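Local coordinates for protein fatty acid synthase 1, isoform A (Drosophila melanogaster, PDB 6FN6) that probably carries out, through its dehydratase, enoylreductase and ketoreductase modifying region, the reducing and dehydrating steps of fatty acid synthesis, at residues Glu683-Tyr696 with Val854-Thr868. Numbering follows the deposited sequence.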
ATOM      1  N   GLU A 683      18.635  11.879 -36.557  1.00 58.04           N
ATOM      2  CA  GLU A 683      18.181  12.724 -35.459  1.00 57.91           C
ATOM      3  C   GLU A 683      16.800  12.276 -34.986  1.00 59.31           C
ATOM      4  O   GLU A 683      16.561  12.109 -33.790  1.00 59.77           O
ATOM      5  CB  GLU A 683      18.159  14.192 -35.900  1.00 60.15           C
ATOM      6  CG  GLU A 683      17.479  15.148 -34.934  1.00 63.02           C
ATOM      7  CD  GLU A 683      17.494  16.580 -35.436  1.00 68.50           C
ATOM      8  OE1 GLU A 683      16.505  17.309 -35.207  1.00 71.67           O
ATOM      9  OE2 GLU A 683      18.500  16.977 -36.061  1.00 68.87           O
ATOM     10  N   GLU A 684      15.891  12.092 -35.936  1.00 63.76           N
ATOM     11  CA  GLU A 684      14.536  11.661 -35.632  1.00 66.81           C
ATOM     12  C   GLU A 684      14.511  10.244 -35.066  1.00 60.86           C
ATOM     13  O   GLU A 684      13.900   9.990 -34.027  1.00 61.15           O
ATOM     14  CB  GLU A 684      13.672  11.727 -36.893  1.00 75.37           C
ATOM     15  CG  GLU A 684      13.263  13.131 -37.298  1.00 82.54           C
ATOM     16  CD  GLU A 684      12.577  13.167 -38.650  1.00 86.34           C
ATOM     17  OE1 GLU A 684      11.992  12.138 -39.051  1.00 86.11           O
ATOM     18  OE2 GLU A 684      12.625  14.222 -39.313  1.00 88.78           O
ATOM     19  N   ALA A 685      15.184   9.326 -35.752  1.00 52.78           N
ATOM     20  CA  ALA A 685      15.147   7.914 -35.392  1.00 49.66           C
ATOM     21  C   ALA A 685      15.639   7.672 -33.966  1.00 47.93           C
ATOM     22  O   ALA A 685      15.097   6.827 -33.249  1.00 48.86           O
ATOM     23  CB  ALA A 685      15.975   7.104 -36.378  1.00 49.36           C
ATOM     24  N   SER A 686      16.655   8.424 -33.555  1.00 50.17           N
ATOM     25  CA  SER A 686      17.268   8.251 -32.242  1.00 50.36           C
ATOM     26  C   SER A 686      16.262   8.371 -31.099  1.00 48.85           C
ATOM     27  O   SER A 686      16.503   7.872 -29.999  1.00 48.68           O
ATOM     28  CB  SER A 686      18.391   9.276 -32.047  1.00 53.73           C
ATOM     29  OG  SER A 686      17.902  10.601 -32.165  1.00 55.24           O
ATOM     30  N   THR A 687      15.142   9.038 -31.357  1.00 44.39           N
ATOM     31  CA  THR A 687      14.149   9.305 -30.320  1.00 44.15           C
ATOM     32  C   THR A 687      13.226   8.116 -30.044  1.00 43.65           C
ATOM     33  O   THR A 687      12.521   8.098 -29.036  1.00 43.30           O
ATOM     34  CB  THR A 687      13.265  10.510 -30.692  1.00 45.81           C
ATOM     35  OG1 THR A 687      12.442  10.170 -31.813  1.00 46.91           O
ATOM     36  CG2 THR A 687      14.116  11.716 -31.046  1.00 46.76           C
ATOM     37  N   VAL A 688      13.234   7.125 -30.929  1.00 43.83           N
ATOM     38  CA  VAL A 688      12.205   6.083 -30.919  1.00 43.86           C
ATOM     39  C   VAL A 688      12.461   4.915 -29.954  1.00 42.74           C
ATOM     40  O   VAL A 688      11.580   4.572 -29.170  1.00 42.53           O
ATOM     41  CB  VAL A 688      11.998   5.545 -32.353  1.00 45.03           C
ATOM     42  CG1 VAL A 688      11.068   4.336 -32.359  1.00 46.93           C
ATOM     43  CG2 VAL A 688      11.451   6.632 -33.249  1.00 46.54           C
ATOM     44  N   PRO A 689      13.651   4.291 -30.018  1.00 45.54           N
ATOM     45  CA  PRO A 689      13.899   3.010 -29.339  1.00 45.03           C
ATOM     46  C   PRO A 689      13.373   2.887 -27.907  1.00 44.45           C
ATOM     47  O   PRO A 689      12.582   1.987 -27.631  1.00 46.87           O
ATOM     48  CB  PRO A 689      15.423   2.914 -29.339  1.00 44.58           C
ATOM     49  CG  PRO A 689      15.841   3.662 -30.526  1.00 45.22           C
ATOM     50  CD  PRO A 689      14.866   4.792 -30.681  1.00 45.67           C
ATOM     51  N   CYS A 690      13.818   3.757 -27.007  1.00 48.90           N
ATOM     52  CA  CYS A 690      13.523   3.590 -25.589  1.00 48.65           C
ATOM     53  C   CYS A 690      12.076   3.895 -25.228  1.00 48.98           C
ATOM     54  O   CYS A 690      11.394   3.060 -24.633  1.00 51.94           O
ATOM     55  CB  CYS A 690      14.449   4.468 -24.750  1.00 52.55           C
ATOM     56  SG  CYS A 690      16.095   3.770 -24.555  1.00 54.17           S
ATOM     57  N   VAL A 691      11.614   5.099 -25.557  1.00 46.57           N
ATOM     58  CA  VAL A 691      10.286   5.530 -25.138  1.00 43.95           C
ATOM     59  C   VAL A 691       9.208   4.613 -25.707  1.00 43.98           C
ATOM     60  O   VAL A 691       8.215   4.337 -25.040  1.00 44.33           O
ATOM     61  CB  VAL A 691      10.014   6.999 -25.539  1.00 46.10           C
ATOM     62  CG1 VAL A 691      10.933   7.937 -24.772  1.00 46.21           C
ATOM     63  CG2 VAL A 691      10.163   7.197 -27.046  1.00 45.34           C
ATOM     64  N   TYR A 692       9.406   4.123 -26.927  1.00 48.06           N
ATOM     65  CA  TYR A 692       8.398   3.284 -27.564  1.00 48.63           C
ATOM     66  C   TYR A 692       8.496   1.832 -27.116  1.00 51.74           C
ATOM     67  O   TYR A 692       7.477   1.158 -26.971  1.00 56.52           O
ATOM     68  CB  TYR A 692       8.505   3.374 -29.085  1.00 49.27           C
ATOM     69  CG  TYR A 692       7.785   4.575 -29.648  1.00 50.12           C
ATOM     70  CD1 TYR A 692       6.404   4.574 -29.778  1.00 50.87           C
ATOM     71  CD2 TYR A 692       8.478   5.709 -30.042  1.00 50.40           C
ATOM     72  CE1 TYR A 692       5.733   5.670 -30.285  1.00 51.93           C
ATOM     73  CE2 TYR A 692       7.817   6.810 -30.553  1.00 51.59           C
ATOM     74  CZ  TYR A 692       6.445   6.785 -30.674  1.00 52.39           C
ATOM     75  OH  TYR A 692       5.783   7.879 -31.185  1.00 53.85           O
ATOM     76  N   SER A 693       9.712   1.345 -26.899  1.00 42.36           N
ATOM     77  CA  SER A 693       9.887   0.022 -26.312  1.00 46.91           C
ATOM     78  C   SER A 693       9.226  -0.008 -24.940  1.00 46.38           C
ATOM     79  O   SER A 693       8.636  -1.012 -24.542  1.00 46.28           O
ATOM     80  CB  SER A 693      11.366  -0.340 -26.206  1.00 44.58           C
ATOM     81  OG  SER A 693      11.953  -0.437 -27.491  1.00 44.40           O
ATOM     82  N   THR A 694       9.329   1.106 -24.223  1.00 46.47           N
ATOM     83  CA  THR A 694       8.713   1.240 -22.912  1.00 48.14           C
ATOM     84  C   THR A 694       7.193   1.232 -23.036  1.00 47.59           C
ATOM     85  O   THR A 694       6.503   0.506 -22.317  1.00 46.62           O
ATOM     86  CB  THR A 694       9.160   2.540 -22.217  1.00 48.59           C
ATOM     87  OG1 THR A 694      10.588   2.570 -22.132  1.00 50.40           O
ATOM     88  CG2 THR A 694       8.568   2.641 -20.816  1.00 51.05           C
ATOM     89  N   VAL A 695       6.681   2.046 -23.953  1.00 60.72           N
ATOM     90  CA  VAL A 695       5.244   2.206 -24.125  1.00 61.05           C
ATOM     91  C   VAL A 695       4.605   0.872 -24.483  1.00 58.89           C
ATOM     92  O   VAL A 695       3.546   0.519 -23.963  1.00 61.39           O
ATOM     93  CB  VAL A 695       4.937   3.279 -25.192  1.00 49.74           C
ATOM     94  CG1 VAL A 695       3.523   3.123 -25.741  1.00 50.52           C
ATOM     95  CG2 VAL A 695       5.115   4.666 -24.616  1.00 49.95           C
ATOM     96  N   TYR A 696       5.258   0.125 -25.365  1.00 48.88           N
ATOM     97  CA  TYR A 696       4.695  -1.125 -25.849  1.00 50.36           C
ATOM     98  C   TYR A 696       4.798  -2.233 -24.807  1.00 46.09           C
ATOM     99  O   TYR A 696       3.894  -3.058 -24.685  1.00 46.92           O
ATOM    100  CB  TYR A 696       5.387  -1.550 -27.143  1.00 53.23           C
ATOM    101  CG  TYR A 696       4.764  -0.937 -28.375  1.00 56.95           C
ATOM    102  CD1 TYR A 696       3.541  -1.388 -28.856  1.00 58.44           C
ATOM    103  CD2 TYR A 696       5.395   0.096 -29.058  1.00 58.19           C
ATOM    104  CE1 TYR A 696       2.964  -0.831 -29.980  1.00 47.63           C
ATOM    105  CE2 TYR A 696       4.824   0.659 -30.185  1.00 58.64           C
ATOM    106  CZ  TYR A 696       3.608   0.192 -30.640  1.00 59.60           C
ATOM    107  OH  TYR A 696       3.035   0.747 -31.761  1.00 60.72           O
ATOM    108  N   VAL A 854       7.303  -2.529 -31.708  1.00 64.86           N
ATOM    109  CA  VAL A 854       7.807  -1.247 -32.173  1.00 62.96           C
ATOM    110  C   VAL A 854       7.961  -1.296 -33.686  1.00 64.12           C
ATOM    111  O   VAL A 854       7.596  -0.354 -34.386  1.00 65.77           O
ATOM    112  CB  VAL A 854       9.145  -0.888 -31.489  1.00 61.05           C
ATOM    113  CG1 VAL A 854       9.715   0.414 -32.049  1.00 61.95           C
ATOM    114  CG2 VAL A 854       8.964  -0.784 -29.984  1.00 58.58           C
ATOM    115  N   ALA A 855       8.485  -2.409 -34.187  1.00 65.68           N
ATOM    116  CA  ALA A 855       8.698  -2.569 -35.619  1.00 69.19           C
ATOM    117  C   ALA A 855       7.377  -2.446 -36.374  1.00 75.10           C
ATOM    118  O   ALA A 855       7.274  -1.693 -37.343  1.00 71.93           O
ATOM    119  CB  ALA A 855       9.357  -3.909 -35.910  1.00 69.67           C
ATOM    120  N   GLU A 856       6.371  -3.191 -35.921  1.00 88.53           N
ATOM    121  CA  GLU A 856       5.047  -3.163 -36.536  1.00 91.15           C
ATOM    122  C   GLU A 856       4.418  -1.776 -36.428  1.00 90.09           C
ATOM    123  O   GLU A 856       3.699  -1.337 -37.323  1.00 93.17           O
ATOM    124  CB  GLU A 856       4.133  -4.204 -35.884  1.00 92.22           C
ATOM    125  CG  GLU A 856       2.752  -4.317 -36.528  1.00 94.11           C
ATOM    126  CD  GLU A 856       1.839  -5.285 -35.794  1.00 92.75           C
ATOM    127  OE1 GLU A 856       0.771  -5.629 -36.343  1.00 94.55           O
ATOM    128  OE2 GLU A 856       2.191  -5.704 -34.670  1.00 90.66           O
ATOM    129  N   GLY A 857       4.686  -1.095 -35.320  1.00 83.76           N
ATOM    130  CA  GLY A 857       4.097   0.204 -35.055  1.00 82.53           C
ATOM    131  C   GLY A 857       4.532   1.311 -35.998  1.00 83.82           C
ATOM    132  O   GLY A 857       3.736   2.181 -36.349  1.00 87.03           O
ATOM    133  N   ILE A 858       5.795   1.282 -36.406  1.00 89.46           N
ATOM    134  CA  ILE A 858       6.350   2.328 -37.257  1.00 88.23           C
ATOM    135  C   ILE A 858       5.618   2.391 -38.595  1.00 85.22           C
ATOM    136  O   ILE A 858       5.254   3.474 -39.054  1.00 84.69           O
ATOM    137  CB  ILE A 858       7.865   2.113 -37.460  1.00 90.73           C
ATOM    138  CG1 ILE A 858       8.592   2.204 -36.114  1.00 88.81           C
ATOM    139  CG2 ILE A 858       8.433   3.142 -38.436  1.00 92.75           C
ATOM    140  CD1 ILE A 858      10.047   1.764 -36.150  1.00 87.24           C
ATOM    141  N   LYS A 859       5.399   1.238 -39.215  1.00 78.47           N
ATOM    142  CA  LYS A 859       4.687   1.184 -40.489  1.00 81.76           C
ATOM    143  C   LYS A 859       3.238   1.645 -40.333  1.00 75.47           C
ATOM    144  O   LYS A 859       2.693   2.317 -41.208  1.00 76.89           O
ATOM    145  CB  LYS A 859       4.738  -0.229 -41.075  1.00 86.43           C
ATOM    146  CG  LYS A 859       4.305  -1.331 -40.122  1.00 91.18           C
ATOM    147  CD  LYS A 859       4.227  -2.679 -40.821  1.00 98.78           C
ATOM    148  CE  LYS A 859       5.599  -3.186 -41.231  1.00101.97           C
ATOM    149  NZ  LYS A 859       5.505  -4.446 -42.018  1.00106.52           N
ATOM    150  N   THR A 860       2.621   1.284 -39.213  1.00 84.27           N
ATOM    151  CA  THR A 860       1.234   1.650 -38.943  1.00 85.43           C
ATOM    152  C   THR A 860       1.082   3.166 -38.854  1.00 88.46           C
ATOM    153  O   THR A 860       0.024   3.714 -39.169  1.00 90.15           O
ATOM    154  CB  THR A 860       0.730   1.016 -37.636  1.00 81.22           C
ATOM    155  OG1 THR A 860       0.922  -0.404 -37.686  1.00 80.60           O
ATOM    156  CG2 THR A 860      -0.749   1.320 -37.416  1.00 80.03           C
ATOM    157  N   GLY A 861       2.144   3.834 -38.412  1.00 69.14           N
ATOM    158  CA  GLY A 861       2.115   5.269 -38.192  1.00 68.89           C
ATOM    159  C   GLY A 861       1.927   5.648 -36.735  1.00 68.12           C
ATOM    160  O   GLY A 861       1.897   6.829 -36.394  1.00 69.38           O
ATOM    161  N   ALA A 862       1.793   4.646 -35.872  1.00 79.35           N
ATOM    162  CA  ALA A 862       1.626   4.892 -34.446  1.00 76.37           C
ATOM    163  C   ALA A 862       2.927   5.404 -33.834  1.00 73.37           C
ATOM    164  O   ALA A 862       2.910   6.207 -32.900  1.00 72.17           O
ATOM    165  CB  ALA A 862       1.172   3.627 -33.740  1.00 75.12           C
ATOM    166  N   VAL A 863       4.052   4.928 -34.362  1.00 73.22           N
ATOM    167  CA  VAL A 863       5.362   5.348 -33.881  1.00 69.90           C
ATOM    168  C   VAL A 863       5.846   6.552 -34.681  1.00 68.56           C
ATOM    169  O   VAL A 863       6.170   6.434 -35.863  1.00 69.67           O
ATOM    170  CB  VAL A 863       6.379   4.190 -33.957  1.00 71.21           C
ATOM    171  CG1 VAL A 863       7.746   4.630 -33.449  1.00 70.90           C
ATOM    172  CG2 VAL A 863       5.876   2.988 -33.174  1.00 71.34           C
ATOM    173  N   VAL A 864       5.888   7.708 -34.027  1.00 68.78           N
ATOM    174  CA  VAL A 864       6.365   8.938 -34.646  1.00 67.98           C
ATOM    175  C   VAL A 864       7.605   9.429 -33.902  1.00 65.34           C
ATOM    176  O   VAL A 864       7.652   9.373 -32.672  1.00 61.73           O
ATOM    177  CB  VAL A 864       5.260  10.016 -34.656  1.00 67.82           C
ATOM    178  CG1 VAL A 864       5.762  11.316 -35.280  1.00 68.62           C
ATOM    179  CG2 VAL A 864       4.040   9.511 -35.401  1.00 70.03           C
ATOM    180  N   PRO A 865       8.619   9.913 -34.639  1.00 59.07           N
ATOM    181  CA  PRO A 865       9.759  10.468 -33.905  1.00 57.40           C
ATOM    182  C   PRO A 865       9.361  11.711 -33.117  1.00 57.08           C
ATOM    183  O   PRO A 865       8.438  12.421 -33.512  1.00 58.96           O
ATOM    184  CB  PRO A 865      10.764  10.801 -35.013  1.00 58.59           C
ATOM    185  CG  PRO A 865       9.938  10.975 -36.235  1.00 62.17           C
ATOM    186  CD  PRO A 865       8.810   9.999 -36.097  1.00 62.11           C
ATOM    187  N   LEU A 866      10.054  11.964 -32.014  1.00 55.16           N
ATOM    188  CA  LEU A 866       9.721  13.078 -31.138  1.00 54.78           C
ATOM    189  C   LEU A 866      10.430  14.357 -31.560  1.00 55.73           C
ATOM    190  O   LEU A 866      11.402  14.310 -32.315  1.00 56.14           O
ATOM    191  CB  LEU A 866      10.099  12.744 -29.695  1.00 53.30           C
ATOM    192  CG  LEU A 866       9.152  11.847 -28.899  1.00 52.92           C
ATOM    193  CD1 LEU A 866       8.986  10.484 -29.549  1.00 51.77           C
ATOM    194  CD2 LEU A 866       9.678  11.697 -27.483  1.00 53.47           C
ATOM    195  N   PRO A 867       9.931  15.510 -31.089  1.00 56.21           N
ATOM    196  CA  PRO A 867      10.702  16.747 -31.236  1.00 56.88           C
ATOM    197  C   PRO A 867      12.079  16.594 -30.602  1.00 55.07           C
ATOM    198  O   PRO A 867      12.228  15.820 -29.654  1.00 53.16           O
ATOM    199  CB  PRO A 867       9.859  17.784 -30.491  1.00 57.28           C
ATOM    200  CG  PRO A 867       8.486  17.245 -30.526  1.00 57.75           C
ATOM    201  CD  PRO A 867       8.625  15.754 -30.455  1.00 56.38           C
ATOM    202  N   THR A 868      13.069  17.311 -31.124  1.00 55.77           N
ATOM    203  CA  THR A 868      14.440  17.167 -30.653  1.00 54.26           C
ATOM    204  C   THR A 868      15.051  18.493 -30.220  1.00 54.53           C
ATOM    205  O   THR A 868      14.881  19.515 -30.880  1.00 56.43           O
ATOM    206  CB  THR A 868      15.342  16.558 -31.742  1.00 54.69           C
ATOM    207  OG1 THR A 868      15.244  17.339 -32.939  1.00 57.03           O
ATOM    208  CG2 THR A 868      14.932  15.122 -32.033  1.00 54.22           C
TER
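Helix 689-696 meets helix 854-860 at 105°, their axes 10.6 Å apart, and the chain that leaves the second helix at Gly861 runs on past residues 683-688, bringing Glu684 CA within 5.2 Å of Pro865 CA. Tyr692 carries the middle of the contact. With CG anti to its carbonyl carbon (chi1 -83°), its ring lies against Val863, whose CG1 sits 3.5 Å from the ring centroid, almost on the normal, in a CH-pi contact. The same methyl packs on Val688 CG1, while the other branch, CG2, reaches the edge of the Tyr696 ring, so a valine can serve both tyrosines. At the far end of the ring, Tyr692 OH donates to Val864 O (2.8 Å), in the carbonyl plane on a lone pair; a phenylalanine here would probably keep the apolar packing but leave that carbonyl without this donor. Tyr696 lies along the second helix: CD2 touches Val854 CG2, and OH comes 3.5 Å from Gly857 CA, where a side chain would collide with that hydroxyl and glycine fits. Thr687 works in both directions. Its OG1 donates back to Glu684 O, three residues earlier, and accepts Leu866 N at 3.0 Å, nearly straight (165°), which ties the extended chain to the end of the short helix and the turn that follows; its CG2 meets the methyl of Thr868. Pro865, with no N-H to satisfy, lays CB against Glu684 CB. Beyond it Thr868 OG1 donates to Glu683 OE1 (2.6 Å), approaching the anti side of the carboxylate and well out of its plane. Ala723 of helix 719-731 also touches Tyr692, while Thr868 begins the strand that pairs with 891-895. The contact thus joins helices and the returning chain where the Rossmann-type nucleotide-binding part meets the catalytic part, as in the medium-chain dehydrogenase/reductase fold of enoylreductase domains.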